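Local coordinates for protein cyclopenase asqI (PDB 5YY3) that catalyses the zinc-dependent ring contraction of 4'-methoxycyclopenin to 4'-methoxyviridicatin, with loss of methyl isocyanate, in fungal aspoquinolone biosynthesis, at residues P235-W240 with F393-K398. Numbering follows the deposited sequence.
Sequences PLVRPW and FWRWYK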
loop_
_atom_site.group_PDB
_atom_site.type_symbol
_atom_site.label_atom_id
_atom_site.label_comp_id
_atom_site.label_asym_id
_atom_site.label_seq_id
_atom_site.Cartn_x
_atom_site.Cartn_y
_atom_site.Cartn_z
ATOM N N PRO A 235 -2.315 -8.994 8.980
ATOM C CA PRO A 235 -1.681 -9.778 10.041
ATOM C C PRO A 235 -2.655 -10.549 10.932
ATOM O O PRO A 235 -3.848 -10.239 11.007
ATOM C CB PRO A 235 -0.913 -8.717 10.856
ATOM C CG PRO A 235 -1.301 -7.412 10.326
ATOM C CD PRO A 235 -1.845 -7.596 8.958
ATOM N N LEU A 236 -2.133 -11.576 11.586
ATOM C CA LEU A 236 -2.890 -12.285 12.596
ATOM C C LEU A 236 -3.081 -11.340 13.785
ATOM O O LEU A 236 -2.350 -10.355 13.939
ATOM C CB LEU A 236 -2.168 -13.570 13.013
ATOM C CG LEU A 236 -2.050 -14.729 12.009
ATOM C CD1 LEU A 236 -1.104 -15.808 12.533
ATOM C CD2 LEU A 236 -3.407 -15.336 11.663
ATOM N N VAL A 237 -4.075 -11.621 14.618
ATOM C CA VAL A 237 -4.362 -10.757 15.756
ATOM C C VAL A 237 -3.353 -10.926 16.892
ATOM O O VAL A 237 -3.010 -12.059 17.257
ATOM C CB VAL A 237 -5.773 -11.026 16.285
ATOM C CG1 VAL A 237 -5.924 -10.511 17.696
ATOM C CG2 VAL A 237 -6.804 -10.401 15.349
ATOM N N ARG A 238 -2.871 -9.805 17.442
ATOM C CA ARG A 238 -2.062 -9.841 18.662
ATOM C C ARG A 238 -2.986 -10.019 19.856
ATOM O O ARG A 238 -3.803 -9.152 20.144
ATOM C CB ARG A 238 -1.222 -8.575 18.828
ATOM C CG ARG A 238 -0.128 -8.702 19.913
ATOM C CD ARG A 238 0.419 -7.324 20.356
ATOM N NE ARG A 238 0.445 -6.423 19.218
ATOM C CZ ARG A 238 0.197 -5.120 19.256
ATOM N NH1 ARG A 238 -0.097 -4.498 20.390
ATOM N NH2 ARG A 238 0.254 -4.435 18.130
ATOM N N PRO A 239 -2.863 -11.141 20.563
ATOM C CA PRO A 239 -3.772 -11.331 21.702
ATOM C C PRO A 239 -3.498 -10.324 22.799
ATOM O O PRO A 239 -2.386 -9.806 22.887
ATOM C CB PRO A 239 -3.468 -12.752 22.171
ATOM C CG PRO A 239 -2.086 -13.029 21.665
ATOM C CD PRO A 239 -1.927 -12.263 20.387
ATOM N N TRP A 240 -4.509 -10.042 23.612
ATOM C CA TRP A 240 -4.360 -9.149 24.756
ATOM C C TRP A 240 -3.815 -9.927 25.935
ATOM O O TRP A 240 -4.481 -10.035 26.975
ATOM C CB TRP A 240 -5.709 -8.520 25.117
ATOM C CG TRP A 240 -5.611 -7.353 26.071
ATOM C CD1 TRP A 240 -5.821 -7.368 27.419
ATOM C CD2 TRP A 240 -5.291 -6.000 25.731
ATOM N NE1 TRP A 240 -5.651 -6.115 27.938
ATOM C CE2 TRP A 240 -5.323 -5.252 26.924
ATOM C CE3 TRP A 240 -4.983 -5.346 24.529
ATOM C CZ2 TRP A 240 -5.057 -3.890 26.955
ATOM C CZ3 TRP A 240 -4.712 -4.001 24.557
ATOM C CH2 TRP A 240 -4.748 -3.280 25.768
ATOM N N PHE A 393 -11.853 -5.841 21.209
ATOM C CA PHE A 393 -12.483 -7.012 21.803
ATOM C C PHE A 393 -12.004 -8.301 21.145
ATOM O O PHE A 393 -12.006 -9.360 21.770
ATOM C CB PHE A 393 -14.003 -6.902 21.748
ATOM C CG PHE A 393 -14.554 -5.859 22.692
ATOM C CD1 PHE A 393 -14.885 -4.587 22.240
ATOM C CD2 PHE A 393 -14.656 -6.122 24.043
ATOM C CE1 PHE A 393 -15.372 -3.628 23.110
ATOM C CE2 PHE A 393 -15.131 -5.154 24.929
ATOM C CZ PHE A 393 -15.491 -3.916 24.463
ATOM N N TRP A 394 -11.576 -8.210 19.889
ATOM C CA TRP A 394 -11.057 -9.385 19.205
ATOM C C TRP A 394 -9.724 -9.720 19.815
ATOM O O TRP A 394 -9.358 -10.892 19.898
ATOM C CB TRP A 394 -10.973 -9.159 17.682
ATOM C CG TRP A 394 -12.350 -9.180 17.107
ATOM C CD1 TRP A 394 -13.158 -8.108 16.880
ATOM C CD2 TRP A 394 -13.127 -10.344 16.788
ATOM N NE1 TRP A 394 -14.379 -8.527 16.397
ATOM C CE2 TRP A 394 -14.382 -9.898 16.331
ATOM C CE3 TRP A 394 -12.872 -11.722 16.822
ATOM C CZ2 TRP A 394 -15.380 -10.779 15.917
ATOM C CZ3 TRP A 394 -13.855 -12.590 16.408
ATOM C CH2 TRP A 394 -15.097 -12.116 15.953
ATOM N N ARG A 395 -9.018 -8.705 20.307
ATOM C CA ARG A 395 -7.750 -8.971 20.981
ATOM C C ARG A 395 -8.023 -9.620 22.349
ATOM O O ARG A 395 -7.278 -10.502 22.784
ATOM C CB ARG A 395 -6.913 -7.689 21.113
ATOM C CG ARG A 395 -6.572 -7.042 19.750
ATOM C CD ARG A 395 -5.405 -6.033 19.856
ATOM N NE ARG A 395 -4.365 -6.633 20.672
ATOM C CZ ARG A 395 -3.347 -5.974 21.204
ATOM N NH1 ARG A 395 -3.204 -4.666 20.978
ATOM N NH2 ARG A 395 -2.473 -6.637 21.964
ATOM N N TRP A 396 -9.107 -9.218 23.007
ATOM C CA TRP A 396 -9.504 -9.895 24.234
ATOM C C TRP A 396 -10.009 -11.324 23.945
ATOM O O TRP A 396 -9.615 -12.272 24.638
ATOM C CB TRP A 396 -10.570 -9.088 24.990
ATOM C CG TRP A 396 -10.930 -9.704 26.327
ATOM C CD1 TRP A 396 -12.065 -10.392 26.626
ATOM C CD2 TRP A 396 -10.139 -9.692 27.528
ATOM N NE1 TRP A 396 -12.036 -10.810 27.938
ATOM C CE2 TRP A 396 -10.859 -10.391 28.516
ATOM C CE3 TRP A 396 -8.881 -9.174 27.862
ATOM C CZ2 TRP A 396 -10.381 -10.579 29.814
ATOM C CZ3 TRP A 396 -8.405 -9.353 29.151
ATOM C CH2 TRP A 396 -9.157 -10.048 30.115
ATOM N N TYR A 397 -10.868 -11.492 22.935
ATOM C CA TYR A 397 -11.345 -12.841 22.582
ATOM C C TYR A 397 -10.171 -13.781 22.291
ATOM O O TYR A 397 -10.202 -14.949 22.676
ATOM C CB TYR A 397 -12.278 -12.819 21.371
ATOM C CG TYR A 397 -13.527 -11.956 21.485
ATOM C CD1 TYR A 397 -14.086 -11.632 22.722
ATOM C CD2 TYR A 397 -14.140 -11.458 20.339
ATOM C CE1 TYR A 397 -15.242 -10.836 22.805
ATOM C CE2 TYR A 397 -15.284 -10.666 20.412
ATOM C CZ TYR A 397 -15.831 -10.358 21.645
ATOM O OH TYR A 397 -16.962 -9.571 21.701
ATOM N N LYS A 398 -9.123 -13.288 21.635
ATOM C CA LYS A 398 -7.997 -14.184 21.369
ATOM C C LYS A 398 -7.230 -14.481 22.663
ATOM O O LYS A 398 -6.635 -15.551 22.794
ATOM C CB LYS A 398 -7.043 -13.630 20.303
ATOM C CG LYS A 398 -5.956 -14.654 19.935
ATOM C CD LYS A 398 -5.259 -14.339 18.625
ATOM C CE LYS A 398 -4.007 -15.200 18.444
ATOM N NZ LYS A 398 -3.217 -14.811 17.218
#
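With CG of R395 anti to its carbonyl carbon (chi1 -60°), a bend at chi3 (44°) sets NE against R238 O and the guanidinium lies on segment 235-240, while K398, extended beyond CG, runs antiparallel to the V237 side chain. R395 NE donates a hydrogen bond to R238 O at 2.6 Å; NE is tilted from the carbonyl plane, and the oxygen lies out of the guanidinium plane. R395 NH2 makes a weak but fairly straight hydrogen bond to P239 O (3.3 Å). The two faces of the guanidinium are covered by R238 CB and, over the centre, by W240 CE3, 3.7 Å above the plane. R238 runs alongside and brings its NH1 to 3.2 Å from R395 NH1, a close pair of like charges that D245, salt-bridged to both arginines, probably offsets; E248 also pairs with R238. K398 NZ hydrogen-bonds V237 O at 2.8 Å, in its carbonyl plane, and forms a salt bridge with E226, while V237 CG1 packs on the lysine CD and P239 CB on its CG. W240 N hydrogen-bonds the backbone carbonyl R395 O (2.9 Å), and W240 CD1 meets the edge of the W396 ring at CE3, 3.6 Å away. The W396 side chain lies about 7 Å from that of zinc ligand H218. Two basic side chains thus grip successive carbonyls, joining segment 235-240, in the loop after helix 210-231, to helix 391-410 within the hemocyanin/tyrosinase-type metal-binding domain.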